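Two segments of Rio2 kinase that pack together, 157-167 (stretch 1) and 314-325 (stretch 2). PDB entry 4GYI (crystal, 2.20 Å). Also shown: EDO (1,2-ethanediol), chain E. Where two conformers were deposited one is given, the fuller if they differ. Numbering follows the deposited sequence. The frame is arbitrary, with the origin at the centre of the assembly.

Stretch 1 (157-167) RLAAIKEFAFM
Stretch 2 (314-325) RLDAALEASGFT

Stretch 1 is one helical segment throughout, phi near -65° and psi near -42°, with i to i+4 bonds such as Lys162 N to Leu158 O (2.9 Å) and Met167 N to Glu163 O (2.8 Å). Stretch 2 lies against it as an irregular chain running in the opposing sense: its early residues meet Phe166 and Phe324 meets Leu158. The closest CA pair sets the register, with Ala165 CA 6.0 Å from Ala318 CA. No hydrogen bond crosses the interface. The stretches bury 453 Å² between them through van der Waals contacts: apolar side chains pack together, and several oxygens rest against carbon atoms.

Arg314 (m, m, m) does not reach stretch 1. It folds onto Asp316 (chi1 p) in a salt bridge, Arg314 NH2 to Asp316 OD2 at 2.9 Å, supported by Arg314 NE to Asp316 OD1 at 3.2 Å. Leu315 (m, t) contributes its carbonyl: Leu315 O lies 3.7 Å from Phe166 CE1, at the ring edge and near its plane, and also accepts a hydrogen bond from Ala318 N (3.1 Å), closing a turn. Phe166 has chi1 m (-80°) and chi2 -36°; its CA-to-CB bond points sideways, but the ring end comes nearer.

From 318 to 322 phi/psi are helical without the regular bonding. Ala318 points toward the helix, its CB 3.9 Å from Ala165 O and 4.2 Å from Phe166 CD1; Ala165 also points its CB toward stretch 2, and two such short side chains suit this close backbone approach. Leu319 starts sideways, with chi1 -139° (between wells) and chi2 p, and its end turns inward. Leu319 CD2 reaches Lys162 CD at 3.7 Å and Phe166 CZ at 4.5 Å, while Leu319 CD1 lies 4.4 Å from Ala165 CB. Lys162, all t, offers its aliphatic chain here as its end leads away; its NZ is hydrogen-bonded elsewhere in the structure.

Glu320 and Ala321 make no contact. Ser322 (t), in a poorly ordered segment, places OG 3.6 Å from Ile161 CG2 at the exposed margin. Gly323 adopts phi/psi 117/25, where a CB would jam against the preceding carbonyl O, so glycine fits the turn.

Phe324 (phi/psi -80/101, chi1 -129°, chi2 85°) has the largest covered area, 78 Å². Its ring meets Ile161 (m, t) edgewise, CE1 to Ile161 CG2 at 3.7 Å. Phe324 CZ lies 3.6 Å from Leu158 O, again at the edge, 4.0 Å from Leu158 CB and 4.1 Å from Lys162 CB. The flat ring thus spans one helical turn. Thr325 (p) makes no contact and N-caps the following helix.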

ATOM      1  N   ARG A 157      -6.698  -0.550   5.591  1.00 25.20           N
ATOM      2  CA  ARG A 157      -5.876  -0.348   6.789  0.50 25.09           C
ATOM      3  C   ARG A 157      -4.952  -1.537   6.948  1.00 24.82           C
ATOM      4  O   ARG A 157      -3.756  -1.387   7.179  1.00 25.31           O
ATOM      5  CB  ARG A 157      -6.739  -0.262   8.057  0.50 28.24           C
ATOM      6  CG  ARG A 157      -6.995   1.134   8.587  0.50 39.56           C
ATOM      7  CD  ARG A 157      -7.558   1.081  10.005  0.50 43.37           C
ATOM      8  NE  ARG A 157      -6.533   0.773  11.002  0.50 42.51           N
ATOM      9  CZ  ARG A 157      -6.511  -0.326  11.749  0.50 41.58           C
ATOM     10  NH1 ARG A 157      -7.459  -1.245  11.623  0.50 38.50           N
ATOM     11  NH2 ARG A 157      -5.536  -0.507  12.633  0.50 47.39           N
ATOM     12  N   LEU A 158      -5.535  -2.732   6.838  1.00 28.70           N
ATOM     13  CA  LEU A 158      -4.766  -3.964   7.004  1.00 35.48           C
ATOM     14  C   LEU A 158      -3.702  -4.078   5.932  1.00 30.04           C
ATOM     15  O   LEU A 158      -2.598  -4.568   6.191  1.00 32.36           O
ATOM     16  CB  LEU A 158      -5.652  -5.204   6.942  1.00 33.54           C
ATOM     17  CG  LEU A 158      -6.631  -5.443   8.090  1.00 40.33           C
ATOM     18  CD1 LEU A 158      -7.268  -6.815   7.916  1.00 43.89           C
ATOM     19  CD2 LEU A 158      -5.940  -5.350   9.419  1.00 32.10           C
ATOM     20  N   ALA A 159      -4.051  -3.666   4.720  1.00 21.52           N
ATOM     21  CA  ALA A 159      -3.109  -3.722   3.613  1.00 23.98           C
ATOM     22  C   ALA A 159      -1.897  -2.850   3.916  1.00 24.43           C
ATOM     23  O   ALA A 159      -0.773  -3.281   3.721  1.00 21.32           O
ATOM     24  CB  ALA A 159      -3.780  -3.272   2.311  1.00 24.60           C
ATOM     25  N   ALA A 160      -2.131  -1.630   4.403  1.00 20.82           N
ATOM     26  CA  ALA A 160      -1.049  -0.679   4.700  1.00 27.77           C
ATOM     27  C   ALA A 160      -0.186  -1.163   5.865  1.00 32.09           C
ATOM     28  O   ALA A 160       1.027  -1.076   5.806  1.00 27.84           O
ATOM     29  CB  ALA A 160      -1.617   0.729   5.010  1.00 20.46           C
ATOM     30  N   ILE A 161      -0.823  -1.673   6.915  1.00 28.52           N
ATOM     31  CA  ILE A 161      -0.109  -2.198   8.062  1.00 25.47           C
ATOM     32  C   ILE A 161       0.791  -3.359   7.668  1.00 33.00           C
ATOM     33  O   ILE A 161       1.968  -3.411   8.056  1.00 32.08           O
ATOM     34  CB  ILE A 161      -1.082  -2.646   9.163  1.00 39.22           C
ATOM     35  CG1 ILE A 161      -1.705  -1.422   9.830  1.00 38.89           C
ATOM     36  CG2 ILE A 161      -0.360  -3.486  10.223  1.00 42.84           C
ATOM     37  CD1 ILE A 161      -2.779  -1.766  10.827  1.00 36.43           C
ATOM     38  N   LYS A 162       0.241  -4.281   6.880  1.00 29.71           N
ATOM     39  CA  LYS A 162       0.999  -5.421   6.387  1.00 33.70           C
ATOM     40  C   LYS A 162       2.198  -5.005   5.545  1.00 32.45           C
ATOM     41  O   LYS A 162       3.326  -5.454   5.786  1.00 32.94           O
ATOM     42  CB  LYS A 162       0.104  -6.364   5.568  1.00 30.48           C
ATOM     43  CG  LYS A 162       0.873  -7.557   4.982  1.00 41.12           C
ATOM     44  CD  LYS A 162      -0.055  -8.734   4.636  1.00 47.74           C
ATOM     45  CE  LYS A 162       0.620  -9.703   3.671  1.00 49.52           C
ATOM     46  NZ  LYS A 162      -0.299 -10.747   3.142  1.00 44.88           N
ATOM     47  N   GLU A 163       1.950  -4.158   4.552  1.00 28.20           N
ATOM     48  CA  GLU A 163       3.014  -3.740   3.636  1.00 29.62           C
ATOM     49  C   GLU A 163       4.135  -3.023   4.384  1.00 33.36           C
ATOM     50  O   GLU A 163       5.320  -3.195   4.082  1.00 36.24           O
ATOM     51  CB  GLU A 163       2.460  -2.869   2.486  1.00 24.14           C
ATOM     52  CG  GLU A 163       3.550  -2.188   1.610  1.00 30.79           C
ATOM     53  CD  GLU A 163       3.015  -1.578   0.299  1.00 36.68           C
ATOM     54  OE1 GLU A 163       1.952  -0.929   0.315  1.00 37.22           O
ATOM     55  OE2 GLU A 163       3.661  -1.740  -0.763  1.00 38.54           O
ATOM     56  N   PHE A 164       3.756  -2.225   5.372  1.00 29.57           N
ATOM     57  CA  PHE A 164       4.730  -1.446   6.095  1.00 27.26           C
ATOM     58  C   PHE A 164       5.607  -2.382   6.929  1.00 34.51           C
ATOM     59  O   PHE A 164       6.828  -2.222   6.986  1.00 36.60           O
ATOM     60  CB  PHE A 164       4.028  -0.393   6.954  1.00 28.33           C
ATOM     61  CG  PHE A 164       4.968   0.579   7.629  1.00 39.32           C
ATOM     62  CD1 PHE A 164       5.471   1.670   6.937  1.00 37.61           C
ATOM     63  CD2 PHE A 164       5.315   0.422   8.967  1.00 44.24           C
ATOM     64  CE1 PHE A 164       6.323   2.586   7.563  1.00 35.80           C
ATOM     65  CE2 PHE A 164       6.166   1.328   9.594  1.00 39.47           C
ATOM     66  CZ  PHE A 164       6.674   2.406   8.884  1.00 31.32           C
ATOM     67  N   ALA A 165       4.984  -3.385   7.540  1.00 32.97           N
ATOM     68  CA  ALA A 165       5.716  -4.337   8.362  1.00 34.92           C
ATOM     69  C   ALA A 165       6.713  -5.119   7.506  1.00 34.86           C
ATOM     70  O   ALA A 165       7.840  -5.379   7.923  1.00 33.38           O
ATOM     71  CB  ALA A 165       4.749  -5.283   9.044  1.00 30.80           C
ATOM     72  N   PHE A 166       6.292  -5.496   6.303  1.00 31.34           N
ATOM     73  CA  PHE A 166       7.182  -6.216   5.407  1.00 27.96           C
ATOM     74  C   PHE A 166       8.268  -5.332   4.862  1.00 32.53           C
ATOM     75  O   PHE A 166       9.393  -5.783   4.684  1.00 31.27           O
ATOM     76  CB  PHE A 166       6.424  -6.899   4.275  1.00 33.54           C
ATOM     77  CG  PHE A 166       5.796  -8.186   4.689  1.00 40.10           C
ATOM     78  CD1 PHE A 166       6.437  -9.015   5.596  1.00 47.10           C
ATOM     79  CD2 PHE A 166       4.575  -8.567   4.193  1.00 34.27           C
ATOM     80  CE1 PHE A 166       5.862 -10.206   5.998  1.00 50.08           C
ATOM     81  CE2 PHE A 166       4.007  -9.760   4.585  1.00 45.88           C
ATOM     82  CZ  PHE A 166       4.646 -10.572   5.496  1.00 39.34           C
ATOM     83  N   MET A 167       7.952  -4.067   4.614  1.00 29.91           N
ATOM     84  CA  MET A 167       8.973  -3.171   4.097  1.00 32.43           C
ATOM     85  C   MET A 167      10.028  -2.926   5.170  1.00 35.87           C
ATOM     86  O   MET A 167      11.212  -2.883   4.864  1.00 34.00           O
ATOM     87  CB  MET A 167       8.354  -1.875   3.568  1.00 35.41           C
ATOM     88  CG  MET A 167       9.329  -0.919   2.883  1.00 46.58           C
ATOM     89  SD  MET A 167       8.478   0.615   2.399  1.00 38.73           S
ATOM     90  CE  MET A 167       7.111  -0.077   1.446  1.00 28.63           C
ATOM     91  N   ARG A 314      13.730 -15.509   9.435  1.00 60.50           N
ATOM     92  CA  ARG A 314      12.421 -15.718   8.824  1.00 54.40           C
ATOM     93  C   ARG A 314      11.621 -14.429   8.878  1.00 58.81           C
ATOM     94  O   ARG A 314      11.087 -14.072   9.929  1.00 63.83           O
ATOM     95  CB  ARG A 314      11.652 -16.815   9.565  1.00 55.04           C
ATOM     96  CG  ARG A 314      12.276 -18.196   9.494  1.00 66.24           C
ATOM     97  CD  ARG A 314      11.975 -18.881   8.167  1.00 73.94           C
ATOM     98  NE  ARG A 314      10.537 -19.025   7.931  1.00 75.77           N
ATOM     99  CZ  ARG A 314       9.841 -20.142   8.138  1.00 76.73           C
ATOM    100  NH1 ARG A 314      10.444 -21.242   8.582  1.00 74.56           N
ATOM    101  NH2 ARG A 314       8.535 -20.159   7.889  1.00 71.66           N
ATOM    102  N   LEU A 315      11.527 -13.737   7.745  1.00 51.40           N
ATOM    103  CA  LEU A 315      10.857 -12.438   7.701  1.00 45.97           C
ATOM    104  C   LEU A 315       9.344 -12.566   7.696  1.00 55.87           C
ATOM    105  O   LEU A 315       8.632 -11.589   7.940  1.00 58.16           O
ATOM    106  CB  LEU A 315      11.312 -11.643   6.480  1.00 39.56           C
ATOM    107  CG  LEU A 315      12.822 -11.415   6.479  1.00 46.52           C
ATOM    108  CD1 LEU A 315      13.233 -10.372   5.454  1.00 41.27           C
ATOM    109  CD2 LEU A 315      13.235 -10.990   7.871  1.00 46.82           C
ATOM    110  N   ASP A 316       8.858 -13.777   7.438  1.00 54.28           N
ATOM    111  CA  ASP A 316       7.423 -14.022   7.343  1.00 61.19           C
ATOM    112  C   ASP A 316       6.745 -14.064   8.708  1.00 77.13           C
ATOM    113  O   ASP A 316       5.618 -14.544   8.844  1.00 77.07           O
ATOM    114  CB  ASP A 316       7.150 -15.313   6.570  1.00 58.63           C
ATOM    115  CG  ASP A 316       7.984 -16.481   7.067  1.00 65.02           C
ATOM    116  OD1 ASP A 316       9.050 -16.231   7.674  1.00 70.32           O
ATOM    117  OD2 ASP A 316       7.577 -17.643   6.843  1.00 51.82           O
ATOM    118  N   ALA A 317       7.446 -13.559   9.718  1.00 86.14           N
ATOM    119  CA  ALA A 317       6.914 -13.483  11.068  1.00 85.89           C
ATOM    120  C   ALA A 317       6.794 -12.029  11.506  1.00 82.24           C
ATOM    121  O   ALA A 317       6.447 -11.749  12.654  1.00 76.08           O
ATOM    122  CB  ALA A 317       7.800 -14.254  12.023  1.00 88.00           C
ATOM    123  N   ALA A 318       7.079 -11.110  10.582  1.00 79.49           N
ATOM    124  CA  ALA A 318       7.005  -9.675  10.856  1.00 76.50           C
ATOM    125  C   ALA A 318       5.572  -9.248  11.154  1.00 78.44           C
ATOM    126  O   ALA A 318       5.326  -8.264  11.852  1.00 82.64           O
ATOM    127  CB  ALA A 318       7.567  -8.878   9.683  1.00 70.89           C
ATOM    128  N   LEU A 319       4.626 -10.009  10.620  1.00 77.80           N
ATOM    129  CA  LEU A 319       3.213  -9.719  10.799  1.00 82.77           C
ATOM    130  C   LEU A 319       2.724 -10.032  12.219  1.00 90.38           C
ATOM    131  O   LEU A 319       1.841  -9.349  12.738  1.00 90.86           O
ATOM    132  CB  LEU A 319       2.400 -10.501   9.765  1.00 83.31           C
ATOM    133  CG  LEU A 319       1.233  -9.772   9.096  1.00 79.54           C
ATOM    134  CD1 LEU A 319       1.600  -8.312   8.823  1.00 64.08           C
ATOM    135  CD2 LEU A 319       0.821 -10.492   7.807  1.00 76.11           C
ATOM    136  N   GLU A 320       3.301 -11.059  12.844  1.00 97.85           N
ATOM    137  CA  GLU A 320       2.913 -11.447  14.200  1.00104.36           C
ATOM    138  C   GLU A 320       3.099 -10.270  15.132  1.00107.08           C
ATOM    139  O   GLU A 320       2.360 -10.109  16.101  1.00110.97           O
ATOM    140  CB  GLU A 320       3.780 -12.598  14.717  1.00105.36           C
ATOM    141  CG  GLU A 320       4.132 -13.640  13.688  1.00108.67           C
ATOM    142  CD  GLU A 320       2.916 -14.348  13.150  1.00116.24           C
ATOM    143  OE1 GLU A 320       2.352 -13.877  12.140  1.00113.29           O
ATOM    144  OE2 GLU A 320       2.524 -15.375  13.741  1.00124.22           O
ATOM    145  N   ALA A 321       4.099  -9.453  14.812  1.00103.28           N
ATOM    146  CA  ALA A 321       4.554  -8.376  15.676  1.00104.34           C
ATOM    147  C   ALA A 321       3.493  -7.308  15.931  1.00110.54           C
ATOM    148  O   ALA A 321       3.455  -6.698  17.001  1.00111.95           O
ATOM    149  CB  ALA A 321       5.799  -7.741  15.085  1.00 98.51           C
ATOM    150  N   SER A 322       2.632  -7.087  14.947  1.00110.18           N
ATOM    151  CA  SER A 322       1.754  -5.923  14.981  1.00107.84           C
ATOM    152  C   SER A 322       0.498  -6.076  15.843  1.00115.83           C
ATOM    153  O   SER A 322       0.047  -5.118  16.468  1.00122.35           O
ATOM    154  CB  SER A 322       1.366  -5.520  13.561  1.00 94.86           C
ATOM    155  OG  SER A 322       0.394  -4.494  13.585  1.00 90.36           O
ATOM    156  N   GLY A 323      -0.052  -7.286  15.871  1.00112.06           N
ATOM    157  CA  GLY A 323      -1.359  -7.510  16.460  1.00103.72           C
ATOM    158  C   GLY A 323      -2.244  -7.979  15.329  1.00 88.32           C
ATOM    159  O   GLY A 323      -3.461  -7.808  15.354  1.00 90.88           O
ATOM    160  N   PHE A 324      -1.602  -8.555  14.319  1.00 78.68           N
ATOM    161  CA  PHE A 324      -2.296  -9.077  13.156  1.00 75.40           C
ATOM    162  C   PHE A 324      -2.889 -10.445  13.472  1.00 79.73           C
ATOM    163  O   PHE A 324      -2.175 -11.448  13.466  1.00 84.06           O
ATOM    164  CB  PHE A 324      -1.310  -9.203  11.998  1.00 68.74           C
ATOM    165  CG  PHE A 324      -1.785  -8.570  10.733  1.00 60.09           C
ATOM    166  CD1 PHE A 324      -1.594  -7.221  10.505  1.00 58.46           C
ATOM    167  CD2 PHE A 324      -2.418  -9.328   9.765  1.00 56.91           C
ATOM    168  CE1 PHE A 324      -2.026  -6.640   9.334  1.00 53.40           C
ATOM    169  CE2 PHE A 324      -2.858  -8.757   8.596  1.00 54.52           C
ATOM    170  CZ  PHE A 324      -2.664  -7.409   8.377  1.00 49.09           C
ATOM    171  N   THR A 325      -4.190 -10.489  13.751  1.00 78.11           N
ATOM    172  CA  THR A 325      -4.848 -11.758  14.046  1.00 72.23           C
ATOM    173  C   THR A 325      -4.842 -12.644  12.811  1.00 68.81           C
ATOM    174  O   THR A 325      -4.661 -12.164  11.685  1.00 55.42           O
ATOM    175  CB  THR A 325      -6.310 -11.570  14.525  1.00 71.30           C
ATOM    176  OG1 THR A 325      -7.133 -11.131  13.439  1.00 64.74           O
ATOM    177  CG2 THR A 325      -6.387 -10.553  15.659  1.00 66.21           C
TER
HETATM  178  C1  EDO E 404      -4.396   3.714  12.355  1.00 70.02           C
HETATM  179  O1  EDO E 404      -5.164   2.527  12.083  1.00 78.41           O
HETATM  180  C2  EDO E 404      -2.903   3.413  12.270  1.00 60.76           C
HETATM  181  O2  EDO E 404      -2.666   2.297  11.397  1.00 66.11           O